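Local coordinates for oligogalacturonate lyase (Yersinia enterocolitica subsp. enterocolitica, PDB 3PE7), which probably cleaves short pectin-derived oligogalacturonates by beta-elimination in the cytoplasm, on a metal-binding seven-bladed beta-propeller scaffold, at residues 116-121 with 169-174. Residues are numbered along the deposited sequence; the frame is centred on the assembly and turned at random.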
loop_
_atom_site.group_PDB
_atom_site.type_symbol
_atom_site.label_atom_id
_atom_site.label_comp_id
_atom_site.label_asym_id
_atom_site.label_seq_id
_atom_site.Cartn_x
_atom_site.Cartn_y
_atom_site.Cartn_z
ATOM N N VAL A 116 7.113 21.543 4.701
ATOM C CA VAL A 116 6.696 20.604 5.741
ATOM C C VAL A 116 5.284 20.933 6.225
ATOM O O VAL A 116 5.018 22.020 6.746
ATOM C CB VAL A 116 7.778 20.339 6.873
ATOM C CG1 VAL A 116 8.844 21.358 6.887
ATOM C CG2 VAL A 116 7.138 20.065 8.249
ATOM N N VAL A 117 4.371 19.998 5.996
ATOM C CA VAL A 117 2.971 20.228 6.310
ATOM C C VAL A 117 2.708 19.975 7.792
ATOM O O VAL A 117 1.955 20.716 8.436
ATOM C CB VAL A 117 2.040 19.354 5.431
ATOM C CG1 VAL A 117 0.609 19.479 5.893
ATOM C CG2 VAL A 117 2.167 19.751 3.954
ATOM N N TYR A 118 3.331 18.930 8.334
ATOM C CA TYR A 118 3.118 18.548 9.730
ATOM C C TYR A 118 4.355 17.827 10.225
ATOM O O TYR A 118 4.955 17.052 9.471
ATOM C CB TYR A 118 1.880 17.637 9.884
ATOM C CG TYR A 118 1.691 17.015 11.259
ATOM C CD1 TYR A 118 2.026 15.676 11.496
ATOM C CD2 TYR A 118 1.159 17.759 12.324
ATOM C CE1 TYR A 118 1.848 15.091 12.745
ATOM C CE2 TYR A 118 0.967 17.176 13.595
ATOM C CZ TYR A 118 1.330 15.839 13.799
ATOM O OH TYR A 118 1.147 15.251 15.043
ATOM N N GLN A 119 4.731 18.091 11.480
ATOM C CA GLN A 119 5.816 17.361 12.126
ATOM C C GLN A 119 5.296 16.597 13.341
ATOM O O GLN A 119 4.663 17.177 14.236
ATOM C CB GLN A 119 6.943 18.308 12.544
ATOM C CG GLN A 119 8.097 17.604 13.238
ATOM C CD GLN A 119 9.265 18.520 13.491
ATOM O OE1 GLN A 119 9.373 19.113 14.558
ATOM N NE2 GLN A 119 10.141 18.655 12.507
ATOM N N VAL A 120 5.568 15.294 13.383
ATOM C CA VAL A 120 5.226 14.503 14.550
ATOM C C VAL A 120 6.001 15.112 15.728
ATOM O O VAL A 120 7.217 15.303 15.623
ATOM C CB VAL A 120 5.596 13.018 14.364
ATOM C CG1 VAL A 120 5.257 12.208 15.618
ATOM C CG2 VAL A 120 4.867 12.431 13.116
ATOM N N PRO A 121 5.293 15.463 16.814
ATOM C CA PRO A 121 5.991 16.145 17.923
ATOM C C PRO A 121 6.968 15.228 18.674
ATOM O O PRO A 121 6.892 14.005 18.547
ATOM C CB PRO A 121 4.849 16.673 18.815
ATOM C CG PRO A 121 3.631 15.908 18.429
ATOM C CD PRO A 121 3.836 15.354 17.035
ATOM N N ARG A 169 -2.057 6.809 19.333
ATOM C CA ARG A 169 -3.128 7.719 18.987
ATOM C C ARG A 169 -3.326 7.798 17.473
ATOM O O ARG A 169 -2.378 7.872 16.690
ATOM C CB ARG A 169 -2.924 9.105 19.629
ATOM C CG ARG A 169 -1.671 9.845 19.221
ATOM C CD ARG A 169 -1.448 11.072 20.120
ATOM N NE ARG A 169 -0.469 11.975 19.524
ATOM C CZ ARG A 169 -0.146 13.175 19.987
ATOM N NH1 ARG A 169 -0.705 13.650 21.106
ATOM N NH2 ARG A 169 0.759 13.899 19.339
ATOM N N LEU A 170 -4.596 7.760 17.088
ATOM C CA LEU A 170 -5.001 7.888 15.697
ATOM C C LEU A 170 -5.198 9.380 15.475
ATOM O O LEU A 170 -6.090 9.992 16.076
ATOM C CB LEU A 170 -6.313 7.123 15.493
ATOM C CG LEU A 170 -6.755 6.771 14.070
ATOM C CD1 LEU A 170 -8.027 5.920 14.166
ATOM C CD2 LEU A 170 -7.008 7.996 13.240
ATOM N N MET A 171 -4.341 9.961 14.646
ATOM C CA MET A 171 -4.312 11.397 14.426
ATOM C C MET A 171 -5.004 11.765 13.140
ATOM O O MET A 171 -4.927 11.044 12.161
ATOM C CB MET A 171 -2.872 11.913 14.356
ATOM C CG MET A 171 -2.072 11.711 15.641
ATOM S SD MET A 171 -2.830 12.598 17.007
ATOM C CE MET A 171 -2.787 14.280 16.390
ATOM N N ARG A 172 -5.670 12.911 13.131
ATOM C CA ARG A 172 -5.998 13.484 11.851
ATOM C C ARG A 172 -5.367 14.859 11.714
ATOM O O ARG A 172 -5.327 15.649 12.683
ATOM C CB ARG A 172 -7.492 13.430 11.550
ATOM C CG ARG A 172 -8.323 14.369 12.307
ATOM C CD ARG A 172 -9.576 14.696 11.496
ATOM N NE ARG A 172 -10.111 15.985 11.921
ATOM C CZ ARG A 172 -10.979 16.152 12.913
ATOM N NH1 ARG A 172 -11.449 15.108 13.586
ATOM N NH2 ARG A 172 -11.390 17.375 13.221
ATOM N N VAL A 173 -4.826 15.100 10.527
ATOM C CA VAL A 173 -4.055 16.293 10.215
ATOM C C VAL A 173 -4.744 17.078 9.100
ATOM O O VAL A 173 -5.133 16.507 8.077
ATOM C CB VAL A 173 -2.588 15.947 9.801
ATOM C CG1 VAL A 173 -1.846 17.172 9.269
ATOM C CG2 VAL A 173 -1.811 15.338 10.978
ATOM N N ASP A 174 -4.901 18.382 9.322
ATOM C CA ASP A 174 -5.411 19.297 8.308
ATOM C C ASP A 174 -4.275 19.760 7.406
ATOM O O ASP A 174 -3.296 20.368 7.875
ATOM C CB ASP A 174 -6.069 20.496 9.003
ATOM C CG ASP A 174 -6.822 21.397 8.041
ATOM O OD1 ASP A 174 -6.228 21.882 7.051
ATOM O OD2 ASP A 174 -8.023 21.642 8.311
#
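Val173 lays one methyl on the ring of Tyr118: CG2 stands 3.8 Å from the ring centroid and only 9° off the normal, a CH-pi contact over the middle of the face. The other branch, CG1, meets the foot of the same side chain, 3.8 Å from Tyr118 CB. A beta-branched residue suits this place because its two methyls can cover ring and CB together. The two side chains cross at a slant. Beyond them, the phenol oxygen passes Met171, whose flexible chain ends in a methyl, with OH 4.3 Å from CE, and is hydrogen-bonded to Glu143, so a tyrosine gives the interface an apolar face and a polar tip.

At the far end, Pro121 and Arg169 meet tip to tip, Pro121 CG lying 3.6 Å from Arg169 NH2; proline offers an apolar ring carbon to the guanidinium edge, near its plane. The arginine chain, extended from CG to NE, carries the guanidinium out to Pro121 and keeps its charge for Glu143, in a salt bridge through NH2, while Trp124 adds a cation-pi contact. Glu143 thus serves both segments, OE1 taking Arg169 and OE2 Tyr118.

Opposite Leu104 of strand 103-108, Val117 and Tyr118 share one place in a classic beta bulge; with Val117 near-helical (psi -40°), both side chains leave the backbone toward 169-174. Segments 116-119 and 169-174 run nearly antiparallel, at 153°, but come no closer than 8.0 Å between axes: this is face packing between successive propeller blades. Strand 114-119 edges one four-stranded sheet, whereas strand 168-174 lies inside the next, between strands 138-145 and 180-186, with Trp130 of strand 124-132 also touching Val173 and Met171.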